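Local coordinates for uncharacterized protein (Bordetella pertussis, PDB 3FVV) that probably removes the phosphate from L-histidinol phosphate to give L-histidinol, as a magnesium-dependent phosphatase of the HAD-like hydrolase superfamily, at residues A7-D12 against Y182-S187; L16-D21 against R90-V95; L113-N118 against Q132-T137; S155-K160 against S187-P192. All coordinates share one frame; numbering follows the deposited sequence.

Contact 1: A7-D12 against Y182-S187. With SO4 (sulfate ion), chain C.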
loop_
_atom_site.group_PDB
_atom_site.type_symbol
_atom_site.label_atom_id
_atom_site.label_comp_id
_atom_site.label_asym_id
_atom_site.label_seq_id
_atom_site.Cartn_x
_atom_site.Cartn_y
_atom_site.Cartn_z
ATOM N N ALA A 7 9.366 6.558 10.416
ATOM C CA ALA A 7 9.671 5.863 9.199
ATOM C C ALA A 7 8.423 5.325 8.525
ATOM O O ALA A 7 7.745 4.420 9.047
ATOM C CB ALA A 7 10.698 4.672 9.526
ATOM N N LEU A 8 8.161 5.819 7.328
ATOM C CA LEU A 8 7.008 5.448 6.548
ATOM C C LEU A 8 7.474 4.651 5.326
ATOM O O LEU A 8 8.427 5.037 4.619
ATOM C CB LEU A 8 6.265 6.705 6.065
ATOM C CG LEU A 8 5.889 7.679 7.217
ATOM C CD1 LEU A 8 5.242 8.980 6.622
ATOM C CD2 LEU A 8 5.005 7.052 8.267
ATOM N N PHE A 9 6.746 3.571 5.064
ATOM C CA PHE A 9 6.995 2.710 3.938
ATOM C C PHE A 9 5.810 2.573 3.014
ATOM O O PHE A 9 4.741 2.181 3.425
ATOM C CB PHE A 9 7.407 1.345 4.459
ATOM C CG PHE A 9 8.521 1.401 5.409
ATOM C CD1 PHE A 9 9.826 1.456 4.951
ATOM C CD2 PHE A 9 8.277 1.440 6.763
ATOM C CE1 PHE A 9 10.863 1.519 5.823
ATOM C CE2 PHE A 9 9.310 1.489 7.671
ATOM C CZ PHE A 9 10.617 1.497 7.203
ATOM N N ASP A 10 6.029 2.865 1.750
ATOM C CA ASP A 10 5.127 2.413 0.678
ATOM C C ASP A 10 5.191 0.876 0.587
ATOM O O ASP A 10 6.167 0.269 0.982
ATOM C CB ASP A 10 5.584 3.056 -0.652
ATOM C CG ASP A 10 4.633 2.722 -1.834
ATOM O OD1 ASP A 10 3.390 2.956 -1.672
ATOM O OD2 ASP A 10 5.105 2.213 -2.880
ATOM N N LEU A 11 4.157 0.221 0.076
ATOM C CA LEU A 11 4.178 -1.231 -0.073
ATOM C C LEU A 11 4.463 -1.718 -1.505
ATOM O O LEU A 11 5.516 -2.324 -1.759
ATOM C CB LEU A 11 2.864 -1.856 0.400
ATOM C CG LEU A 11 2.761 -3.374 0.288
ATOM C CD1 LEU A 11 3.785 -4.012 1.150
ATOM C CD2 LEU A 11 1.293 -3.899 0.676
ATOM N N ASP A 12 3.558 -1.442 -2.436
ATOM C CA ASP A 12 3.602 -2.129 -3.728
ATOM C C ASP A 12 4.769 -1.644 -4.536
ATOM O O ASP A 12 4.880 -0.470 -4.779
ATOM C CB ASP A 12 2.268 -1.983 -4.469
ATOM C CG ASP A 12 1.097 -2.565 -3.664
ATOM O OD1 ASP A 12 1.187 -3.693 -3.154
ATOM O OD2 ASP A 12 0.094 -1.880 -3.471
ATOM N N TYR A 182 11.369 9.631 7.465
ATOM C CA TYR A 182 11.725 8.937 6.233
ATOM C C TYR A 182 10.419 8.468 5.533
ATOM O O TYR A 182 9.446 8.173 6.205
ATOM C CB TYR A 182 12.527 7.670 6.560
ATOM C CG TYR A 182 13.874 7.888 7.211
ATOM C CD1 TYR A 182 15.038 7.838 6.465
ATOM C CD2 TYR A 182 13.997 8.109 8.570
ATOM C CE1 TYR A 182 16.287 8.028 7.041
ATOM C CE2 TYR A 182 15.254 8.325 9.146
ATOM C CZ TYR A 182 16.377 8.292 8.349
ATOM O OH TYR A 182 17.641 8.444 8.860
ATOM N N PHE A 183 10.405 8.456 4.203
ATOM C CA PHE A 183 9.358 7.803 3.419
ATOM C C PHE A 183 10.056 7.167 2.222
ATOM O O PHE A 183 10.854 7.827 1.551
ATOM C CB PHE A 183 8.258 8.771 2.970
ATOM C CG PHE A 183 7.171 8.127 2.141
ATOM C CD1 PHE A 183 6.575 6.918 2.529
ATOM C CD2 PHE A 183 6.730 8.738 0.976
ATOM C CE1 PHE A 183 5.605 6.326 1.767
ATOM C CE2 PHE A 183 5.725 8.177 0.221
ATOM C CZ PHE A 183 5.174 6.954 0.585
ATOM N N TYR A 184 9.865 5.858 2.063
ATOM C CA TYR A 184 10.334 5.113 0.950
ATOM C C TYR A 184 9.204 4.871 -0.071
ATOM O O TYR A 184 8.153 4.379 0.291
ATOM C CB TYR A 184 10.842 3.740 1.429
ATOM C CG TYR A 184 12.001 3.747 2.405
ATOM C CD1 TYR A 184 13.272 3.386 2.003
ATOM C CD2 TYR A 184 11.809 4.066 3.744
ATOM C CE1 TYR A 184 14.309 3.369 2.898
ATOM C CE2 TYR A 184 12.851 4.085 4.637
ATOM C CZ TYR A 184 14.099 3.711 4.209
ATOM O OH TYR A 184 15.135 3.698 5.110
ATOM N N SER A 185 9.401 5.211 -1.349
ATOM C CA SER A 185 8.424 4.889 -2.360
ATOM C C SER A 185 9.046 4.806 -3.738
ATOM O O SER A 185 10.114 5.302 -3.969
ATOM C CB SER A 185 7.214 5.864 -2.367
ATOM O OG SER A 185 6.143 5.328 -3.177
ATOM N N ASP A 186 8.303 4.217 -4.663
ATOM C CA ASP A 186 8.798 3.899 -6.018
ATOM C C ASP A 186 8.208 4.778 -7.097
ATOM O O ASP A 186 8.727 4.763 -8.209
ATOM C CB ASP A 186 8.409 2.498 -6.418
ATOM C CG ASP A 186 6.904 2.335 -6.537
ATOM O OD1 ASP A 186 6.247 2.732 -5.591
ATOM O OD2 ASP A 186 6.379 1.893 -7.575
ATOM N N SER A 187 7.158 5.524 -6.761
ATOM C CA SER A 187 6.223 6.076 -7.742
ATOM C C SER A 187 6.062 7.579 -7.682
ATOM O O SER A 187 6.036 8.179 -6.593
ATOM C CB SER A 187 4.846 5.490 -7.474
ATOM O OG SER A 187 3.867 6.089 -8.299
HETATM S S SO4 C . 0.919 1.478 -2.922
HETATM O O1 SO4 C . 1.595 0.682 -1.828
HETATM O O2 SO4 C . 0.255 2.743 -2.422
HETATM O O3 SO4 C . 1.940 1.662 -3.942
HETATM O O4 SO4 C . -0.168 0.701 -3.537
HETATM O O HOH W 1 3.686 1.476 -7.332
#
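In the parallel part of the sheet of a Rossmann-like HAD core, L8 and F183 sit abreast on strands 5-9 and 180-185. Three backbone hydrogen bonds join the two segments: L8 N to Y182 O, Y184 N to L8 O, and D10 N to Y184 O. F183 holds CG anti to its backbone N (chi1 179°), and its ring turns an edge to L8 O while CD1 rests 3.6 Å from L8 CB. On the opposite face F9 and Y184 lie side by side, planes 18° apart but slid until they barely overlap; F9 CE1 meets Y184 CD2 at 3.4 Å. Nearly parallel, the rings make a flat apolar surface for V100 of helix 95-106, while Y184 puts its OH at H104. D10 and D12 belong to the HAD DxDxT signature, D186 to its last acidic motif. D10 OD2 is hydrogen-bonded to T14 OG1 and lies 3.0 Å from D186 OD1, an unbonded pair of acceptors. Acid oxygens this close are what a shared cation would join; HAD relatives bind magnesium here, though none is modelled. D12 N reaches sulfate O1 at 3.0 Å, almost straight (174°), and L11 N grips the same oxygen.

Contact 2: L16-D21 against R90-V95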
loop_
_atom_site.group_PDB
_atom_site.type_symbol
_atom_site.label_atom_id
_atom_site.label_comp_id
_atom_site.label_asym_id
_atom_site.label_seq_id
_atom_site.Cartn_x
_atom_site.Cartn_y
_atom_site.Cartn_z
ATOM N N LEU A 16 7.520 -4.914 -1.689
ATOM C CA LEU A 16 7.240 -6.170 -2.362
ATOM C C LEU A 16 7.507 -5.982 -3.863
ATOM O O LEU A 16 7.227 -4.913 -4.409
ATOM C CB LEU A 16 5.787 -6.614 -2.152
ATOM C CG LEU A 16 5.278 -6.850 -0.737
ATOM C CD1 LEU A 16 3.762 -7.055 -0.824
ATOM C CD2 LEU A 16 5.985 -8.007 -0.167
ATOM N N PRO A 17 8.064 -7.008 -4.525
ATOM C CA PRO A 17 8.376 -6.897 -5.936
ATOM C C PRO A 17 7.131 -7.158 -6.770
ATOM O O PRO A 17 7.221 -7.714 -7.802
ATOM C CB PRO A 17 9.424 -8.000 -6.151
ATOM C CG PRO A 17 9.114 -9.023 -5.118
ATOM C CD PRO A 17 8.571 -8.267 -3.946
ATOM N N LEU A 18 5.971 -6.717 -6.317
ATOM C CA LEU A 18 4.762 -6.915 -7.057
ATOM C C LEU A 18 3.742 -5.866 -6.575
ATOM O O LEU A 18 3.980 -5.111 -5.609
ATOM C CB LEU A 18 4.277 -8.360 -6.857
ATOM C CG LEU A 18 4.176 -8.915 -5.401
ATOM C CD1 LEU A 18 2.917 -8.415 -4.734
ATOM C CD2 LEU A 18 4.290 -10.457 -5.302
ATOM N N ASP A 19 2.622 -5.809 -7.272
ATOM C CA ASP A 19 1.486 -4.995 -6.866
ATOM C C ASP A 19 0.464 -5.900 -6.198
ATOM O O ASP A 19 -0.252 -6.699 -6.844
ATOM C CB ASP A 19 0.838 -4.295 -8.091
ATOM C CG ASP A 19 -0.445 -3.567 -7.718
ATOM O OD1 ASP A 19 -0.673 -3.284 -6.538
ATOM O OD2 ASP A 19 -1.228 -3.276 -8.612
ATOM N N SER A 20 0.347 -5.728 -4.901
ATOM C CA SER A 20 -0.482 -6.588 -4.104
ATOM C C SER A 20 -1.993 -6.407 -4.481
ATOM O O SER A 20 -2.778 -7.326 -4.383
ATOM C CB SER A 20 -0.184 -6.386 -2.613
ATOM O OG SER A 20 -0.705 -5.168 -2.075
ATOM N N ASP A 21 -2.363 -5.252 -4.999
ATOM C CA ASP A 21 -3.782 -4.947 -5.316
ATOM C C ASP A 21 -4.171 -5.851 -6.506
ATOM O O ASP A 21 -5.059 -6.679 -6.407
ATOM C CB ASP A 21 -3.879 -3.453 -5.653
ATOM C CG ASP A 21 -5.224 -2.829 -5.331
ATOM O OD1 ASP A 21 -6.051 -3.400 -4.596
ATOM O OD2 ASP A 21 -5.451 -1.705 -5.865
ATOM N N ARG A 90 4.028 -14.106 0.703
ATOM C CA ARG A 90 5.181 -14.573 1.476
ATOM C C ARG A 90 6.413 -14.927 0.652
ATOM O O ARG A 90 7.501 -14.509 0.990
ATOM C CB ARG A 90 4.858 -15.778 2.339
ATOM C CG ARG A 90 4.145 -15.422 3.507
ATOM C CD ARG A 90 4.675 -16.078 4.776
ATOM N NE ARG A 90 4.205 -15.233 5.860
ATOM C CZ ARG A 90 4.973 -14.408 6.571
ATOM N NH1 ARG A 90 4.414 -13.681 7.508
ATOM N NH2 ARG A 90 6.279 -14.309 6.377
ATOM N N PRO A 91 6.240 -15.682 -0.418
ATOM C CA PRO A 91 7.442 -16.009 -1.163
ATOM C C PRO A 91 8.050 -14.823 -1.904
ATOM O O PRO A 91 9.085 -14.994 -2.496
ATOM C CB PRO A 91 6.969 -17.029 -2.197
ATOM C CG PRO A 91 5.651 -17.556 -1.665
ATOM C CD PRO A 91 5.047 -16.386 -0.930
ATOM N N SER A 92 7.397 -13.670 -1.959
ATOM C CA SER A 92 7.994 -12.515 -2.582
ATOM C C SER A 92 8.687 -11.610 -1.553
ATOM O O SER A 92 9.173 -10.546 -1.908
ATOM C CB SER A 92 6.880 -11.715 -3.298
ATOM O OG SER A 92 6.140 -10.902 -2.371
ATOM N N LEU A 93 8.626 -11.984 -0.263
ATOM C CA LEU A 93 9.317 -11.263 0.755
ATOM C C LEU A 93 10.828 -11.461 0.591
ATOM O O LEU A 93 11.285 -12.593 0.474
ATOM C CB LEU A 93 8.902 -11.752 2.128
ATOM C CG LEU A 93 7.988 -10.834 2.902
ATOM C CD1 LEU A 93 6.778 -10.509 2.110
ATOM C CD2 LEU A 93 7.666 -11.537 4.218
ATOM N N THR A 94 11.596 -10.382 0.534
ATOM C CA THR A 94 13.066 -10.489 0.375
ATOM C C THR A 94 13.715 -9.987 1.652
ATOM O O THR A 94 13.159 -9.101 2.352
ATOM C CB THR A 94 13.589 -9.622 -0.730
ATOM O OG1 THR A 94 13.289 -8.210 -0.469
ATOM C CG2 THR A 94 13.015 -10.080 -2.087
ATOM N N VAL A 95 14.892 -10.524 1.926
ATOM C CA VAL A 95 15.682 -10.105 3.044
ATOM C C VAL A 95 16.018 -8.609 2.977
ATOM O O VAL A 95 16.000 -7.952 4.028
ATOM C CB VAL A 95 16.963 -10.996 3.276
ATOM C CG1 VAL A 95 17.987 -10.738 2.228
ATOM C CG2 VAL A 95 17.532 -10.703 4.691
#
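L16 and L93 meet methyl to methyl, CD2 of L16 pressing on CD1 of L93 at 3.5 Å, closer than carbon atoms usually pack. The two side chains cross obliquely. L16 keeps CG anti to its carbonyl carbon (chi1 -59°), an ordinary leucine shape, whereas L93 has chi1 near -106°, away from any staggered position. S92 is the hub of the tight part. Its CB lies 3.5 Å from L18 CD2, and its OG sits between the CD2 methyls of L16 and L18. A small serine suits this place because its hydroxyl is already engaged, bonding to I89 O at the end of the preceding helix, and can therefore lie among leucine methyls without needing a partner from 16-21. The turn of 90-95 is further held by L93 N bonding to R90 O.

The solvent side belongs to P17, which is exposed even though it comes close to the other segment: its CD and CG approach S92 O, CD to 3.1 Å. A rigid ring without an N-H suits an exposed place in the loop.

Both segments lead into helices. D19 caps helix 20-30 by accepting from D21 N at 3.0 Å, and T94 caps helix 95-106 through A97 N. I89 of helix 74-89 packs on L16 and L18, while L16 also touches L11, so the contact ties the junction of two helices to the loop that follows strand 5-9.

Contact 3: L113-N118 against Q132-T137. With SO4 (sulfate ion), chain C.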
loop_
_atom_site.group_PDB
_atom_site.type_symbol
_atom_site.label_atom_id
_atom_site.label_comp_id
_atom_site.label_asym_id
_atom_site.label_seq_id
_atom_site.Cartn_x
_atom_site.Cartn_y
_atom_site.Cartn_z
ATOM N N LEU A 113 3.268 1.418 7.549
ATOM C CA LEU A 113 3.059 1.112 6.156
ATOM C C LEU A 113 1.954 2.035 5.616
ATOM O O LEU A 113 0.854 2.114 6.205
ATOM C CB LEU A 113 2.721 -0.375 6.005
ATOM C CG LEU A 113 2.753 -1.072 4.651
ATOM C CD1 LEU A 113 4.138 -1.209 4.054
ATOM C CD2 LEU A 113 2.117 -2.497 4.770
ATOM N N VAL A 114 2.282 2.758 4.529
ATOM C CA VAL A 114 1.356 3.713 3.936
ATOM C C VAL A 114 1.085 3.338 2.489
ATOM O O VAL A 114 1.964 3.527 1.607
ATOM C CB VAL A 114 1.912 5.176 4.010
ATOM C CG1 VAL A 114 0.759 6.165 3.719
ATOM C CG2 VAL A 114 2.551 5.454 5.374
ATOM N N THR A 115 -0.119 2.831 2.230
ATOM C CA THR A 115 -0.410 2.165 0.977
ATOM C C THR A 115 -1.845 2.387 0.487
ATOM O O THR A 115 -2.782 2.383 1.273
ATOM C CB THR A 115 -0.136 0.625 1.142
ATOM O OG1 THR A 115 -0.516 -0.069 -0.045
ATOM C CG2 THR A 115 -0.912 0.067 2.321
ATOM N N ALA A 116 -1.998 2.538 -0.836
ATOM C CA ALA A 116 -3.308 2.672 -1.471
ATOM C C ALA A 116 -4.011 1.339 -1.491
ATOM O O ALA A 116 -5.217 1.305 -1.640
ATOM C CB ALA A 116 -3.207 3.191 -2.899
ATOM N N THR A 117 -3.284 0.233 -1.379
ATOM C CA THR A 117 -3.963 -1.068 -1.430
ATOM C C THR A 117 -4.764 -1.224 -0.113
ATOM O O THR A 117 -4.275 -0.944 0.952
ATOM C CB THR A 117 -3.001 -2.202 -1.762
ATOM O OG1 THR A 117 -2.504 -2.031 -3.106
ATOM C CG2 THR A 117 -3.688 -3.606 -1.682
ATOM N N ASN A 118 -6.017 -1.640 -0.224
ATOM C CA ASN A 118 -6.944 -1.592 0.909
ATOM C C ASN A 118 -6.493 -2.383 2.142
ATOM O O ASN A 118 -5.793 -3.434 2.020
ATOM C CB ASN A 118 -8.371 -1.955 0.452
ATOM C CG ASN A 118 -8.597 -3.443 0.262
ATOM O OD1 ASN A 118 -8.771 -4.158 1.249
ATOM N ND2 ASN A 118 -8.720 -3.895 -0.998
ATOM N N GLN A 132 3.527 -2.084 13.078
ATOM C CA GLN A 132 2.349 -2.105 13.954
ATOM C C GLN A 132 1.330 -1.110 13.490
ATOM O O GLN A 132 0.215 -1.148 13.980
ATOM C CB GLN A 132 2.714 -1.779 15.409
ATOM C CG GLN A 132 3.793 -2.674 16.017
ATOM C CD GLN A 132 3.385 -4.152 15.987
ATOM O OE1 GLN A 132 2.294 -4.498 16.417
ATOM N NE2 GLN A 132 4.242 -5.014 15.416
ATOM N N HIS A 133 1.673 -0.237 12.542
ATOM C CA HIS A 133 0.743 0.839 12.084
ATOM C C HIS A 133 0.555 0.743 10.607
ATOM O O HIS A 133 1.555 0.635 9.860
ATOM C CB HIS A 133 1.340 2.199 12.433
ATOM C CG HIS A 133 1.494 2.393 13.913
ATOM N ND1 HIS A 133 0.401 2.584 14.743
ATOM C CD2 HIS A 133 2.575 2.315 14.717
ATOM C CE1 HIS A 133 0.818 2.641 15.996
ATOM N NE2 HIS A 133 2.135 2.482 16.004
ATOM N N LEU A 134 -0.697 0.847 10.175
ATOM C CA LEU A 134 -1.053 0.732 8.756
ATOM C C LEU A 134 -1.908 1.921 8.381
ATOM O O LEU A 134 -2.926 2.169 9.006
ATOM C CB LEU A 134 -1.903 -0.496 8.525
ATOM C CG LEU A 134 -2.421 -0.721 7.090
ATOM C CD1 LEU A 134 -1.309 -0.939 6.084
ATOM C CD2 LEU A 134 -3.376 -1.881 7.069
ATOM N N ILE A 135 -1.520 2.615 7.339
ATOM C CA ILE A 135 -2.250 3.769 6.894
ATOM C C ILE A 135 -2.615 3.449 5.438
ATOM O O ILE A 135 -1.874 3.776 4.471
ATOM C CB ILE A 135 -1.405 5.060 7.065
ATOM C CG1 ILE A 135 -0.987 5.286 8.546
ATOM C CG2 ILE A 135 -2.175 6.279 6.567
ATOM C CD1 ILE A 135 0.318 6.101 8.719
ATOM N N ALA A 136 -3.745 2.760 5.299
ATOM C CA ALA A 136 -4.207 2.209 4.014
ATOM C C ALA A 136 -5.606 2.699 3.674
ATOM O O ALA A 136 -6.341 3.110 4.540
ATOM C CB ALA A 136 -4.219 0.647 4.044
ATOM N N THR A 137 -5.978 2.654 2.392
ATOM C CA THR A 137 -7.366 2.953 1.990
ATOM C C THR A 137 -8.233 1.928 2.730
ATOM O O THR A 137 -7.899 0.741 2.791
ATOM C CB THR A 137 -7.493 2.857 0.505
ATOM O OG1 THR A 137 -6.647 3.875 -0.030
ATOM C CG2 THR A 137 -8.989 3.058 -0.034
HETATM S S SO4 C . 0.919 1.478 -2.922
HETATM O O1 SO4 C . 1.595 0.682 -1.828
HETATM O O2 SO4 C . 0.255 2.743 -2.422
HETATM O O3 SO4 C . 1.940 1.662 -3.942
HETATM O O4 SO4 C . -0.168 0.701 -3.537
#
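L113 and L134 lie side by side on adjacent parallel strands, pointing the same way, with L113 CD2 4.0 Å from L134 CD1. V114 and I135 pair likewise on the opposite face, where V114 CG2 reaches I135 CD1 at 4.1 Å. V114 sets its other methyl, CG1, anti to the backbone N (chi1 -165°), which brings it to 3.6 Å from I135 O. Beta-branched residues suit extended backbone here, and V164 of helix 158-170 packs against both. The strands are the two strands of a beta-alpha-beta crossover whose helix, 119-128, covers the leucine face through T122 and A126. I135 N to L113 O, at 2.7 Å, is the shortest of the backbone bonds joining them. T115 probably corresponds to the Ser/Thr of HAD motif II. Its OG1 stands anti to the backbone N, donates to sulfate O1 at 2.9 Å and accepts from T117 N at 3.1 Å, an ST turn that fixes the hydroxyl. That rotation leaves CG2 on the hydrocarbon side, 3.8 Å from A136 CB, so threonine serves ligand and core at once. A116 N adds an almost straight bond to sulfate O2 at 2.8 Å. T137 OG1 gives a weak hydrogen bond to A116 O and is more firmly bonded to S155 N.

Contact 4: S155-K160 against S187-P192. With SO4 (sulfate ion), chain C.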
loop_
_atom_site.group_PDB
_atom_site.type_symbol
_atom_site.label_atom_id
_atom_site.label_comp_id
_atom_site.label_asym_id
_atom_site.label_seq_id
_atom_site.Cartn_x
_atom_site.Cartn_y
_atom_site.Cartn_z
ATOM N N SER A 155 -5.721 6.467 0.873
ATOM C CA SER A 155 -4.287 6.599 1.116
ATOM C C SER A 155 -3.575 6.521 -0.231
ATOM O O SER A 155 -2.874 5.581 -0.568
ATOM C CB SER A 155 -3.826 5.549 2.110
ATOM O OG SER A 155 -2.584 5.947 2.630
ATOM N N PHE A 156 -3.824 7.558 -1.011
ATOM C CA PHE A 156 -3.380 7.610 -2.411
ATOM C C PHE A 156 -3.047 9.041 -2.775
ATOM O O PHE A 156 -3.809 9.965 -2.499
ATOM C CB PHE A 156 -4.443 7.027 -3.329
ATOM C CG PHE A 156 -4.074 7.043 -4.783
ATOM C CD1 PHE A 156 -3.095 6.237 -5.261
ATOM C CD2 PHE A 156 -4.774 7.870 -5.682
ATOM C CE1 PHE A 156 -2.745 6.246 -6.637
ATOM C CE2 PHE A 156 -4.487 7.875 -7.046
ATOM C CZ PHE A 156 -3.451 7.046 -7.528
ATOM N N ARG A 157 -1.875 9.206 -3.358
ATOM C CA ARG A 157 -1.389 10.515 -3.715
ATOM C C ARG A 157 -1.418 11.489 -2.527
ATOM O O ARG A 157 -0.833 11.213 -1.486
ATOM C CB ARG A 157 -2.182 11.057 -4.908
ATOM C CG ARG A 157 -2.018 10.244 -6.122
ATOM C CD ARG A 157 -2.524 10.995 -7.341
ATOM N NE ARG A 157 -2.104 10.290 -8.556
ATOM C CZ ARG A 157 -2.907 9.924 -9.573
ATOM N NH1 ARG A 157 -4.215 10.215 -9.577
ATOM N NH2 ARG A 157 -2.402 9.269 -10.629
ATOM N N GLU A 158 -2.097 12.625 -2.689
ATOM C CA GLU A 158 -2.145 13.631 -1.639
ATOM C C GLU A 158 -2.867 13.073 -0.405
ATOM O O GLU A 158 -2.684 13.569 0.693
ATOM C CB GLU A 158 -2.856 14.955 -2.088
ATOM C CG GLU A 158 -2.794 15.335 -3.606
ATOM C CD GLU A 158 -3.963 14.713 -4.456
ATOM O OE1 GLU A 158 -5.174 15.007 -4.192
ATOM O OE2 GLU A 158 -3.675 13.953 -5.423
ATOM N N GLY A 159 -3.755 12.084 -0.599
ATOM C CA GLY A 159 -4.418 11.442 0.532
ATOM C C GLY A 159 -3.462 10.769 1.503
ATOM O O GLY A 159 -3.762 10.670 2.700
ATOM N N LYS A 160 -2.322 10.274 1.015
ATOM C CA LYS A 160 -1.349 9.690 1.928
ATOM C C LYS A 160 -0.895 10.748 2.927
ATOM O O LYS A 160 -0.720 10.432 4.108
ATOM C CB LYS A 160 -0.165 9.109 1.198
ATOM C CG LYS A 160 -0.512 7.879 0.390
ATOM C CD LYS A 160 0.730 6.993 0.138
ATOM C CE LYS A 160 0.327 5.749 -0.640
ATOM N NZ LYS A 160 1.492 4.875 -0.963
ATOM N N SER A 187 7.158 5.524 -6.761
ATOM C CA SER A 187 6.223 6.076 -7.742
ATOM C C SER A 187 6.062 7.579 -7.682
ATOM O O SER A 187 6.036 8.179 -6.593
ATOM C CB SER A 187 4.846 5.490 -7.474
ATOM O OG SER A 187 3.867 6.089 -8.299
ATOM N N VAL A 188 5.854 8.188 -8.854
ATOM C CA VAL A 188 5.627 9.615 -8.931
ATOM C C VAL A 188 4.314 9.964 -8.267
ATOM O O VAL A 188 4.151 11.097 -7.833
ATOM C CB VAL A 188 5.692 10.168 -10.388
ATOM C CG1 VAL A 188 5.358 11.642 -10.421
ATOM C CG2 VAL A 188 7.099 9.969 -10.977
ATOM N N ASN A 189 3.401 8.987 -8.135
ATOM C CA ASN A 189 2.171 9.174 -7.360
ATOM C C ASN A 189 2.433 9.629 -5.943
ATOM O O ASN A 189 1.614 10.302 -5.350
ATOM C CB ASN A 189 1.351 7.890 -7.272
ATOM C CG ASN A 189 0.542 7.576 -8.552
ATOM O OD1 ASN A 189 0.255 6.404 -8.848
ATOM N ND2 ASN A 189 0.120 8.584 -9.239
ATOM N N ASP A 190 3.559 9.223 -5.383
ATOM C CA ASP A 190 3.896 9.550 -3.987
ATOM C C ASP A 190 4.829 10.757 -3.756
ATOM O O ASP A 190 5.314 10.993 -2.618
ATOM C CB ASP A 190 4.482 8.325 -3.307
ATOM C CG ASP A 190 3.398 7.384 -2.781
ATOM O OD1 ASP A 190 2.273 7.897 -2.583
ATOM O OD2 ASP A 190 3.673 6.165 -2.581
ATOM N N VAL A 191 5.035 11.570 -4.775
ATOM C CA VAL A 191 5.785 12.822 -4.592
ATOM C C VAL A 191 5.153 13.660 -3.448
ATOM O O VAL A 191 5.851 14.257 -2.651
ATOM C CB VAL A 191 5.869 13.600 -5.945
ATOM C CG1 VAL A 191 6.356 15.153 -5.764
ATOM C CG2 VAL A 191 6.714 12.785 -6.993
ATOM N N PRO A 192 3.815 13.660 -3.314
ATOM C CA PRO A 192 3.279 14.447 -2.204
ATOM C C PRO A 192 3.814 14.096 -0.840
ATOM O O PRO A 192 4.346 14.992 -0.143
ATOM C CB PRO A 192 1.773 14.208 -2.305
ATOM C CG PRO A 192 1.531 14.101 -3.768
ATOM C CD PRO A 192 2.763 13.352 -4.306
HETATM S S SO4 C . 0.919 1.478 -2.922
HETATM O O1 SO4 C . 1.595 0.682 -1.828
HETATM O O2 SO4 C . 0.255 2.743 -2.422
HETATM O O3 SO4 C . 1.940 1.662 -3.942
HETATM O O4 SO4 C . -0.168 0.701 -3.537
HETATM O O HOH W 2 -0.074 7.192 -3.888
HETATM O O HOH W 3 1.888 10.606 -1.579
#
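R157 and N189 bring their backbones within 5.3 Å, CA to CA, where R157 takes a positive phi of 53° near the N-terminal end of helix 158-170 and its CA-H points at N189 O. Nearby, P192 CB rests 4.0 Å from E158 CA, a rigid ring against the same end.

F156 and R157 form a local pair: F156 CZ lies 3.5 Å above the centre of the R157 guanidinium, and R157 CG in turn covers the F156 ring toward its rim. R157 runs extended from CG to NE, and the edge of its guanidinium meets the amide of N189, the two planes 68° apart. The N189 backbone is steadied by an ST turn, in which S187 OG accepts from N189 N.

K160 is extended beyond CG, a long reach that suits lysine, and crosses D190 at about a right angle. Its NZ makes a salt bridge to D190 OD2 at 3.0 Å, entering on the syn side of that oxygen. Two waters fill in between backbone and acid: one joins R157 N to D190 OD1, 2.8 Å from each, and the other joins R157 O to the same oxygen. D190 OD2 also accepts from S185 OG, so both carboxylate oxygens are engaged.

K160 NZ also forms a salt bridge with D10 OD1 and hydrogen bonds to sulfate O2 and V114 O. This is consistent with K160 as the motif III lysine of HAD phosphatases, whose positive group would offset the charge of a bound phosphate. D190, with D186, fits acidic motif IV, and its salt bridge would probably help position the K160 ammonium.

Overall arrangement
Contacts 1, 3 and 4 converge on one sulfate, which probably marks the phosphate pocket; contact 2 lies to the outside. Contacts 1 and 3 share the sheet, since strands 5-9 and 110-115 are neighbours, and their centres are about 11 Å apart; D12 OD2 meets T117 OG1 at 2.6 Å. Contact 4, centred about 10 Å from contact 1, reaches it through the salt bridge between D10 and K160 and shares S187 with it. S155 OG meets I135 O at 2.9 Å, linking contacts 4 and 3. Contact 2 joins the pocket through S20 OG, 2.6 Å from D12 OD1, but its centre is about 20 Å from that of contact 4.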